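Local coordinates for Succinylglutamatedesuccinylase/aspartoacylase (Rhodobacter sphaeroides 2.4.1, PDB 3CDX), which probably hydrolyses carbon-nitrogen bonds in linear amides, or ester bonds, at a metal site that holds calcium in this crystal, at residues Ala27-Ser32 / Gly124-Met129; Val41-Thr46 / Ile90-Val95; Thr55-Gly60 / Val137-Ala142; Arg112-Cys117 / Gln128-Phe133. One frame throughout, in Å; residues are numbered along the deposited sequence.

Interaction 1: residues Ala27-Ser32 / Gly124-Met129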
# COMPACT_ATOMS: atom_id res chain seq x y z
N ALA A 27 1.87 21.62 -21.53
CA ALA A 27 0.47 21.70 -21.13
C ALA A 27 0.40 21.43 -19.64
O ALA A 27 1.05 20.52 -19.16
CB ALA A 27 -0.40 20.72 -21.91
N ARG A 28 -0.40 22.19 -18.91
CA ARG A 28 -0.46 22.07 -17.46
C ARG A 28 -1.69 21.27 -17.07
O ARG A 28 -2.84 21.77 -17.19
CB ARG A 28 -0.51 23.47 -16.82
CG ARG A 28 0.68 24.32 -17.19
CD ARG A 28 0.60 25.77 -16.66
NE ARG A 28 -0.51 26.60 -17.18
CZ ARG A 28 -0.52 27.22 -18.37
NH1 ARG A 28 0.50 27.09 -19.22
NH2 ARG A 28 -1.56 27.96 -18.73
N ALA A 29 -1.47 20.03 -16.66
CA ALA A 29 -2.57 19.15 -16.32
C ALA A 29 -2.82 19.21 -14.82
O ALA A 29 -1.88 18.92 -14.03
CB ALA A 29 -2.27 17.72 -16.74
N PRO A 30 -4.07 19.56 -14.42
CA PRO A 30 -4.38 19.63 -12.97
C PRO A 30 -4.23 18.26 -12.33
O PRO A 30 -4.67 17.26 -12.91
CB PRO A 30 -5.85 20.08 -12.91
CG PRO A 30 -6.25 20.46 -14.29
CD PRO A 30 -5.26 19.80 -15.26
N LEU A 31 -3.62 18.22 -11.14
CA LEU A 31 -3.44 16.95 -10.42
C LEU A 31 -3.48 17.17 -8.89
O LEU A 31 -2.45 17.54 -8.26
CB LEU A 31 -2.16 16.24 -10.86
CG LEU A 31 -1.98 14.72 -10.67
CD1 LEU A 31 -0.86 14.22 -11.54
CD2 LEU A 31 -1.68 14.33 -9.24
N SER A 32 -4.67 16.96 -8.33
CA SER A 32 -5.00 17.14 -6.93
C SER A 32 -4.31 16.10 -6.03
O SER A 32 -4.56 14.90 -6.18
CB SER A 32 -6.52 17.08 -6.77
OG SER A 32 -6.95 17.47 -5.48
N GLY A 124 -13.34 13.06 -15.84
CA GLY A 124 -12.96 11.86 -15.11
C GLY A 124 -11.63 11.99 -14.39
O GLY A 124 -11.13 13.11 -14.13
N THR A 125 -11.05 10.84 -14.08
CA THR A 125 -9.78 10.81 -13.38
C THR A 125 -8.62 11.23 -14.30
O THR A 125 -8.80 11.42 -15.52
CB THR A 125 -9.51 9.41 -12.81
OG1 THR A 125 -9.40 8.48 -13.89
CG2 THR A 125 -10.61 9.01 -11.81
N PHE A 126 -7.43 11.36 -13.72
CA PHE A 126 -6.32 12.01 -14.41
C PHE A 126 -6.08 11.41 -15.80
O PHE A 126 -5.97 12.14 -16.78
CB PHE A 126 -5.04 11.92 -13.59
CG PHE A 126 -3.88 12.65 -14.24
CD1 PHE A 126 -3.68 14.01 -14.02
CD2 PHE A 126 -3.05 12.00 -15.15
CE1 PHE A 126 -2.65 14.68 -14.65
CE2 PHE A 126 -2.03 12.66 -15.79
CZ PHE A 126 -1.82 14.00 -15.54
N SER A 127 -6.02 10.08 -15.87
CA SER A 127 -5.66 9.40 -17.11
C SER A 127 -6.75 9.60 -18.17
O SER A 127 -6.44 9.79 -19.33
CB SER A 127 -5.44 7.88 -16.85
OG SER A 127 -4.37 7.67 -15.96
N GLN A 128 -8.01 9.59 -17.72
CA GLN A 128 -9.16 9.86 -18.58
C GLN A 128 -9.17 11.29 -19.12
O GLN A 128 -9.52 11.51 -20.28
CB GLN A 128 -10.49 9.57 -17.84
CG GLN A 128 -10.72 8.12 -17.36
CD GLN A 128 -12.06 7.96 -16.63
OE1 GLN A 128 -12.33 8.64 -15.64
NE2 GLN A 128 -12.91 7.07 -17.15
N MET A 129 -8.79 12.25 -18.26
CA MET A 129 -8.75 13.67 -18.65
C MET A 129 -7.58 13.95 -19.63
O MET A 129 -7.69 14.72 -20.60
CB MET A 129 -8.64 14.51 -17.36
CG MET A 129 -8.00 15.89 -17.53
SD MET A 129 -7.65 16.84 -15.99
CE MET A 129 -5.89 16.35 -15.84
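F126 swings its ring toward A29 and L31 because CG stands anti to the backbone N (chi1 -177°), and M129 bends at its last torsion (chi3 97°) to bring CE back against P30. The ring is the centre of the contact. L31 lays CD1 over one face, 4.0 Å from the centroid of the F126 ring and 28° off its normal, a CH-pi contact in which the two side chains cross at about a right angle. In the plane of the ring the carbonyl of P30 meets the edge, its O 3.6 Å from F126 CD1, where the weakly positive aromatic hydrogens suit an oxygen. A29 CB approaches obliquely, 3.7 Å from F126 CE1; so small a residue lets the ring come close to the strand backbone. M129 packs on P30 beside the ring: its flexible thioether puts CE 3.6 Å from P30 CD and 3.3 Å from P30 O. An alanine in place of F126 would probably open a gap between A29 and L31 and leave L31 CD1 without its aromatic face. The helix start is fixed locally, T125 N donating to a lone pair of Q128 OE1 at 3.0 Å, which ties down the first turn, while T125 OG1 turns to D110. V41, V109 and P98 also touch the ring. Just beyond the contact, S32 OG bonds D113 of a neighbouring subunit. An aromatic residue in the first turn of helix 126-138, laid against strand 21-30, is the helix-on-sheet packing of the alpha/beta fold of this M14-like family.

Interaction 2: residues Val41-Thr46 / Ile90-Val95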
# COMPACT_ATOMS: atom_id res chain seq x y z
N VAL A 41 0.71 18.78 -13.31
CA VAL A 41 1.82 18.09 -13.95
C VAL A 41 2.06 18.76 -15.32
O VAL A 41 1.13 18.96 -16.11
CB VAL A 41 1.55 16.56 -14.02
CG1 VAL A 41 0.30 16.31 -14.69
CG2 VAL A 41 2.65 15.83 -14.77
N GLU A 42 3.31 19.10 -15.59
CA GLU A 42 3.70 19.71 -16.86
C GLU A 42 4.04 18.65 -17.90
O GLU A 42 4.95 17.81 -17.71
CB GLU A 42 4.89 20.66 -16.65
CG GLU A 42 4.48 21.93 -15.89
CD GLU A 42 5.65 22.77 -15.34
OE1 GLU A 42 6.83 22.40 -15.49
OE2 GLU A 42 5.37 23.81 -14.73
N ILE A 43 3.33 18.72 -19.02
CA ILE A 43 3.49 17.76 -20.10
C ILE A 43 4.20 18.51 -21.24
O ILE A 43 3.63 19.40 -21.85
CB ILE A 43 2.12 17.22 -20.61
CG1 ILE A 43 1.17 16.81 -19.48
CG2 ILE A 43 2.33 16.10 -21.70
CD1 ILE A 43 1.38 15.47 -18.82
N PRO A 44 5.46 18.15 -21.51
CA PRO A 44 6.20 18.83 -22.60
C PRO A 44 5.56 18.74 -24.01
O PRO A 44 5.19 17.66 -24.47
CB PRO A 44 7.60 18.19 -22.57
CG PRO A 44 7.48 16.96 -21.72
CD PRO A 44 6.30 17.14 -20.81
N ILE A 45 5.46 19.90 -24.67
CA ILE A 45 4.96 20.02 -26.07
C ILE A 45 5.83 21.06 -26.81
O ILE A 45 6.01 22.19 -26.32
CB ILE A 45 3.51 20.59 -26.17
CG1 ILE A 45 2.49 19.73 -25.44
CG2 ILE A 45 3.08 20.76 -27.67
CD1 ILE A 45 1.10 20.40 -25.34
N THR A 46 6.39 20.64 -27.95
CA THR A 46 7.17 21.49 -28.84
C THR A 46 6.46 21.46 -30.20
O THR A 46 6.06 20.39 -30.70
CB THR A 46 8.65 21.01 -29.00
OG1 THR A 46 9.27 20.92 -27.72
CG2 THR A 46 9.47 22.02 -29.84
N ILE A 90 4.30 18.59 -34.43
CA ILE A 90 3.91 18.61 -33.01
C ILE A 90 4.51 17.39 -32.29
O ILE A 90 4.26 16.25 -32.70
CB ILE A 90 2.38 18.67 -32.88
CG1 ILE A 90 1.85 19.92 -33.62
CG2 ILE A 90 1.92 18.66 -31.34
CD1 ILE A 90 0.39 19.89 -33.92
N MET A 91 5.26 17.64 -31.22
CA MET A 91 6.09 16.62 -30.54
C MET A 91 5.76 16.57 -29.05
O MET A 91 5.94 17.56 -28.36
CB MET A 91 7.59 16.89 -30.74
CG MET A 91 8.03 16.69 -32.24
SD MET A 91 9.61 17.44 -32.75
CE MET A 91 9.16 19.17 -32.57
N LEU A 92 5.19 15.44 -28.61
CA LEU A 92 4.91 15.18 -27.18
C LEU A 92 5.67 13.95 -26.85
O LEU A 92 5.12 12.87 -26.97
CB LEU A 92 3.40 14.99 -26.88
CG LEU A 92 2.59 16.29 -26.88
CD1 LEU A 92 2.24 16.72 -28.32
CD2 LEU A 92 1.29 16.21 -26.06
N PRO A 93 6.95 14.08 -26.45
CA PRO A 93 7.76 12.89 -26.21
C PRO A 93 7.39 12.14 -24.95
O PRO A 93 7.77 11.00 -24.80
CB PRO A 93 9.16 13.47 -26.01
CG PRO A 93 8.91 14.84 -25.44
CD PRO A 93 7.71 15.33 -26.19
N ALA A 94 6.68 12.78 -24.05
CA ALA A 94 6.48 12.22 -22.71
C ALA A 94 5.07 12.51 -22.22
O ALA A 94 4.86 13.36 -21.39
CB ALA A 94 7.54 12.79 -21.76
N VAL A 95 4.09 11.80 -22.78
CA VAL A 95 2.69 12.16 -22.60
C VAL A 95 2.22 11.87 -21.14
O VAL A 95 1.67 12.74 -20.49
CB VAL A 95 1.81 11.37 -23.58
CG1 VAL A 95 0.30 11.53 -23.22
CG2 VAL A 95 2.04 11.84 -25.02
O HOH W 1 8.40 18.60 -26.49
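M91 O is gripped by several groups: T46 N donates to it over 3.1 Å, water 1 donates from 3.3 Å, and I45 CA adds a CA-H...O contact. The water also hydrogen-bonds T46 OG1, so the threonine hydroxyl, buried at this strand, has a polar mate. The return bond, M91 N to T46 O at 2.9 Å, completes a hydrogen-bonded antiparallel pair. Here T46 CG2 and M91 CE meet at 4.0 Å, the methionine chain bending to reach the short threonine. On the other face of the sheet I45 and L92 run alongside each other in the same sense, with I45 CG1 3.7 Å from L92 CG. An alanine in place of L92 would probably leave I45 CG1 facing a gap and weaken the packing toward L57 and L134. Past L92 the chain leaves the strand at P93, whose ring nitrogen has no N-H for pairing. The loop stays close, P44 CG lying 4.2 Å from A94 CB and I43 CD1 3.2 Å from V95 O. L92 packs on helix 126-138, M91 and P93 on helix 68-79. Residues 41-46 and 90-92 run at 159°, nearly antiparallel, and since strand 87-92 is parallel to 55-60, this is where the sheet of the alpha/beta fold changes from antiparallel to parallel.

Interaction 3: residues Thr55-Gly60 / Val137-Ala142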
# COMPACT_ATOMS: atom_id res chain seq x y z
N THR A 55 0.55 18.31 -41.20
CA THR A 55 0.97 18.31 -39.80
C THR A 55 1.33 16.89 -39.43
O THR A 55 0.52 15.99 -39.65
CB THR A 55 -0.13 18.87 -38.87
OG1 THR A 55 -0.30 20.29 -39.10
CG2 THR A 55 0.24 18.64 -37.35
N VAL A 56 2.53 16.70 -38.88
CA VAL A 56 2.94 15.39 -38.34
C VAL A 56 2.94 15.41 -36.82
O VAL A 56 3.61 16.21 -36.21
CB VAL A 56 4.36 14.99 -38.85
CG1 VAL A 56 4.81 13.70 -38.20
CG2 VAL A 56 4.36 14.91 -40.41
N LEU A 57 2.17 14.51 -36.22
CA LEU A 57 2.12 14.46 -34.76
C LEU A 57 2.87 13.24 -34.27
O LEU A 57 2.58 12.11 -34.68
CB LEU A 57 0.67 14.48 -34.26
CG LEU A 57 0.37 14.07 -32.81
CD1 LEU A 57 0.90 15.08 -31.77
CD2 LEU A 57 -1.13 13.82 -32.64
N LEU A 58 3.83 13.48 -33.37
CA LEU A 58 4.77 12.48 -32.84
C LEU A 58 4.56 12.37 -31.33
O LEU A 58 4.74 13.37 -30.60
CB LEU A 58 6.23 12.89 -33.15
CG LEU A 58 6.60 13.03 -34.64
CD1 LEU A 58 7.96 13.56 -34.81
CD2 LEU A 58 6.38 11.74 -35.44
N THR A 59 4.10 11.21 -30.88
CA THR A 59 3.84 11.04 -29.45
C THR A 59 4.70 9.93 -28.90
O THR A 59 4.93 8.92 -29.58
CB THR A 59 2.32 10.78 -29.12
OG1 THR A 59 1.81 9.68 -29.90
CG2 THR A 59 1.50 12.04 -29.39
N GLY A 60 5.19 10.12 -27.67
CA GLY A 60 5.91 9.08 -26.94
C GLY A 60 5.48 9.06 -25.47
O GLY A 60 4.85 10.00 -24.99
N VAL A 137 -7.99 17.76 -28.37
CA VAL A 137 -7.29 19.03 -28.56
C VAL A 137 -6.09 18.88 -29.49
O VAL A 137 -5.88 19.69 -30.39
CB VAL A 137 -6.83 19.62 -27.19
CG1 VAL A 137 -6.03 20.93 -27.37
CG2 VAL A 137 -8.05 19.82 -26.24
N ILE A 138 -5.27 17.86 -29.26
CA ILE A 138 -4.02 17.74 -30.02
C ILE A 138 -4.27 16.99 -31.33
O ILE A 138 -3.97 17.49 -32.42
CB ILE A 138 -2.89 17.07 -29.15
CG1 ILE A 138 -2.59 17.92 -27.90
CG2 ILE A 138 -1.65 16.80 -29.98
CD1 ILE A 138 -2.09 19.40 -28.16
N LEU A 139 -4.85 15.80 -31.22
CA LEU A 139 -5.03 14.90 -32.39
C LEU A 139 -5.75 15.47 -33.65
O LEU A 139 -5.29 15.20 -34.76
CB LEU A 139 -5.64 13.57 -31.95
CG LEU A 139 -5.86 12.51 -33.01
CD1 LEU A 139 -4.51 12.28 -33.78
CD2 LEU A 139 -6.45 11.22 -32.42
N PRO A 140 -6.83 16.27 -33.49
CA PRO A 140 -7.46 16.81 -34.71
C PRO A 140 -6.55 17.69 -35.58
O PRO A 140 -6.87 17.95 -36.73
CB PRO A 140 -8.64 17.67 -34.15
CG PRO A 140 -8.92 17.03 -32.78
CD PRO A 140 -7.55 16.70 -32.27
N MET A 141 -5.44 18.19 -35.04
CA MET A 141 -4.53 19.03 -35.86
C MET A 141 -3.69 18.22 -36.86
O MET A 141 -3.09 18.78 -37.75
CB MET A 141 -3.60 19.85 -34.96
CG MET A 141 -4.27 21.09 -34.29
SD MET A 141 -3.11 22.02 -33.26
CE MET A 141 -2.90 20.96 -31.83
N ALA A 142 -3.66 16.89 -36.73
CA ALA A 142 -2.72 16.04 -37.48
C ALA A 142 -3.25 15.49 -38.78
O ALA A 142 -4.40 15.11 -38.89
CB ALA A 142 -2.26 14.86 -36.62
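L57 is the bump of this contact, and the end of helix 126-138 with the turn that follows it supplies the hollow: I138, L139 and A142 receive its side chain. Its CG lies anti to the backbone N (chi1 164°), which carries the fork of the side chain off the strand. L57 CD1 meets I138 CG2 at 3.6 Å; L57 CD2 lies between the same CG2 and L139 CD1, 3.9 Å from the latter. In both pairs the side chains cross at about a right angle, so the leucine is wedged between them. Nearer the strand, L57 CB rests on A142 CB at 3.8 Å. A142 suits this place because its single methyl lets the backbones close in, the CA atoms of T55 and A142 being 4.9 Å apart. I138, branched at CB, offers CG2 to the strand while it also packs on F17. A tight 3-10 turn brings these residues together, with M141 N bonded to I138 O and A142 N to L139 O. T55 packs against the turn, its CB 3.2 Å from M141 O. T55 OG1 does not hydrogen-bond that carbonyl; it accepts from R88 NE instead. L57 also touches I90 and L92, and L139 packs against F199 and V203. No hydrogen bond crosses between the two segments, so their contact rests mainly on the fit of leucine, isoleucine and alanine carbons; the hydrogen bonding of the strand begins just beyond A142, at D143 and I144, and the hydroxyl of T55 is satisfied by R88.

Interaction 4: residues Arg112-Cys117 / Gln128-Phe133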
# COMPACT_ATOMS: atom_id res chain seq x y z
N ARG A 112 -4.96 3.59 -13.83
CA ARG A 112 -5.42 3.23 -15.16
C ARG A 112 -4.31 2.97 -16.19
O ARG A 112 -3.25 3.60 -16.19
CB ARG A 112 -6.41 4.27 -15.73
CG ARG A 112 -7.77 4.43 -14.93
CD ARG A 112 -8.62 3.14 -14.82
NE ARG A 112 -9.23 2.71 -16.11
CZ ARG A 112 -10.34 3.22 -16.66
NH1 ARG A 112 -10.79 2.73 -17.81
NH2 ARG A 112 -11.02 4.22 -16.06
N ASP A 113 -4.60 2.07 -17.11
CA ASP A 113 -3.84 1.98 -18.34
C ASP A 113 -4.45 3.03 -19.25
O ASP A 113 -5.56 2.86 -19.73
CB ASP A 113 -3.99 0.60 -18.97
CG ASP A 113 -3.07 0.42 -20.18
OD1 ASP A 113 -2.79 1.42 -20.89
OD2 ASP A 113 -2.64 -0.74 -20.40
N ILE A 114 -3.75 4.13 -19.48
CA ILE A 114 -4.33 5.23 -20.23
C ILE A 114 -4.78 4.79 -21.62
O ILE A 114 -5.71 5.38 -22.18
CB ILE A 114 -3.37 6.44 -20.32
CG1 ILE A 114 -4.05 7.69 -20.90
CG2 ILE A 114 -2.11 6.06 -21.11
CD1 ILE A 114 -3.22 9.03 -20.67
N ASN A 115 -4.11 3.77 -22.17
CA ASN A 115 -4.42 3.28 -23.50
C ASN A 115 -5.56 2.27 -23.50
O ASN A 115 -5.76 1.55 -24.48
CB ASN A 115 -3.17 2.66 -24.14
CG ASN A 115 -2.92 3.17 -25.56
OD1 ASN A 115 -3.45 4.21 -25.97
ND2 ASN A 115 -2.05 2.45 -26.30
N ARG A 116 -6.28 2.18 -22.38
CA ARG A 116 -7.58 1.55 -22.36
C ARG A 116 -8.62 2.62 -22.00
O ARG A 116 -9.75 2.26 -21.64
CB ARG A 116 -7.62 0.39 -21.33
CG ARG A 116 -6.60 -0.72 -21.53
CD ARG A 116 -6.71 -1.36 -22.92
NE ARG A 116 -5.81 -2.50 -23.13
CZ ARG A 116 -4.69 -2.48 -23.87
NH1 ARG A 116 -4.30 -1.38 -24.49
NH2 ARG A 116 -3.95 -3.59 -23.98
N CYS A 117 -8.22 3.91 -22.06
CA CYS A 117 -9.06 5.05 -21.60
C CYS A 117 -9.57 6.01 -22.69
O CYS A 117 -10.34 6.93 -22.40
CB CYS A 117 -8.34 5.92 -20.53
SG CYS A 117 -8.15 5.13 -18.94
N GLN A 128 -8.01 9.59 -17.72
CA GLN A 128 -9.16 9.86 -18.58
C GLN A 128 -9.17 11.29 -19.12
O GLN A 128 -9.52 11.51 -20.28
CB GLN A 128 -10.49 9.57 -17.84
CG GLN A 128 -10.72 8.12 -17.36
CD GLN A 128 -12.06 7.96 -16.63
OE1 GLN A 128 -12.33 8.64 -15.64
NE2 GLN A 128 -12.91 7.07 -17.15
N MET A 129 -8.79 12.25 -18.26
CA MET A 129 -8.75 13.67 -18.65
C MET A 129 -7.58 13.95 -19.63
O MET A 129 -7.69 14.72 -20.60
CB MET A 129 -8.64 14.51 -17.36
CG MET A 129 -8.00 15.89 -17.53
SD MET A 129 -7.65 16.84 -15.99
CE MET A 129 -5.89 16.35 -15.84
N LEU A 130 -6.47 13.28 -19.37
CA LEU A 130 -5.33 13.36 -20.27
C LEU A 130 -5.64 12.68 -21.62
O LEU A 130 -5.28 13.19 -22.66
CB LEU A 130 -4.05 12.78 -19.61
CG LEU A 130 -2.79 12.78 -20.47
CD1 LEU A 130 -2.47 14.26 -20.97
CD2 LEU A 130 -1.63 12.17 -19.67
N ALA A 131 -6.30 11.53 -21.61
CA ALA A 131 -6.65 10.89 -22.86
C ALA A 131 -7.58 11.83 -23.66
O ALA A 131 -7.41 11.97 -24.86
CB ALA A 131 -7.32 9.56 -22.62
N HIS A 132 -8.54 12.48 -22.99
CA HIS A 132 -9.44 13.41 -23.70
C HIS A 132 -8.71 14.59 -24.35
O HIS A 132 -8.95 14.94 -25.52
CB HIS A 132 -10.57 13.90 -22.78
CG HIS A 132 -11.35 15.04 -23.36
ND1 HIS A 132 -11.07 16.36 -23.06
CD2 HIS A 132 -12.41 15.07 -24.22
CE1 HIS A 132 -11.90 17.15 -23.72
NE2 HIS A 132 -12.73 16.39 -24.43
N PHE A 133 -7.79 15.21 -23.61
CA PHE A 133 -6.98 16.33 -24.14
C PHE A 133 -6.23 15.90 -25.39
O PHE A 133 -6.17 16.64 -26.35
CB PHE A 133 -6.00 16.84 -23.07
CG PHE A 133 -5.00 17.90 -23.56
CD1 PHE A 133 -5.37 19.24 -23.70
CD2 PHE A 133 -3.69 17.54 -23.86
CE1 PHE A 133 -4.48 20.20 -24.14
CE2 PHE A 133 -2.76 18.51 -24.32
CZ PHE A 133 -3.17 19.85 -24.45
O HOH W 2 -12.04 6.62 -20.11
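R112 and Q128 cross obliquely, with R112 NH2 3.6 Å from Q128 NE2 and the guanidinium and amide planes turned 57° apart. Both are N-H donors, so this is a van der Waals contact between tilted groups. C117 lies on one face of the same guanidinium, its SG 3.6 Å above the centre of the R112 plane. The amide of Q128 is used at both ends: OE1 is held by T125, while NE2 gives its hydrogen to water 2 at 3.1 Å, and that water donates to C117 O at 2.9 Å, tying loop to helix through one bridge. Further along, I114 is directed toward the helix. Its CG1 is anti to the backbone N (chi1 -170°), and an extended chain beyond sends CD1 obliquely across L130, 3.7 Å from L130 CD2. I114 CG1 also lies 4.1 Å from A131 CB. The small alanine is well chosen there, since C117 CB must also fit, 4.3 Å from A131 CB. Just before I114, D113 turns the loop: D113 OD1 accepts from N115 N at 3.0 Å in an Asx turn. The same oxygen bonds H63 NE2, and since H63 is a calcium ligand, D113 is a second-shell residue of the metal site; its OD2 meets R105. The loop follows helix 97-102 and leads into helix 126-138, covering one side of it, while on other sides of that helix M129 and F133 pack against strand 21-30.

How the interactions relate
Helix 126-138 joins three of the contacts: interactions 1 and 4 share Q128 and M129, with centres 9 Å apart, and interaction 3 takes up the far end of the helix, its centre about 16 Å from that of interaction 4. Interaction 2 lies within the sheet. It touches interaction 1 through A29 O and V41 N, 2.7 Å apart, and interaction 3 through L92 O and G60 N, 2.8 Å apart, so strands 21-30, 40-50, 87-92 and 55-60 run on in order. V95 O meets L130 CD2 at 3.4 Å, linking interactions 2 and 4. Of the four, interaction 4 comes nearest the metal: the I114 side chain is about 8 Å from the calcium.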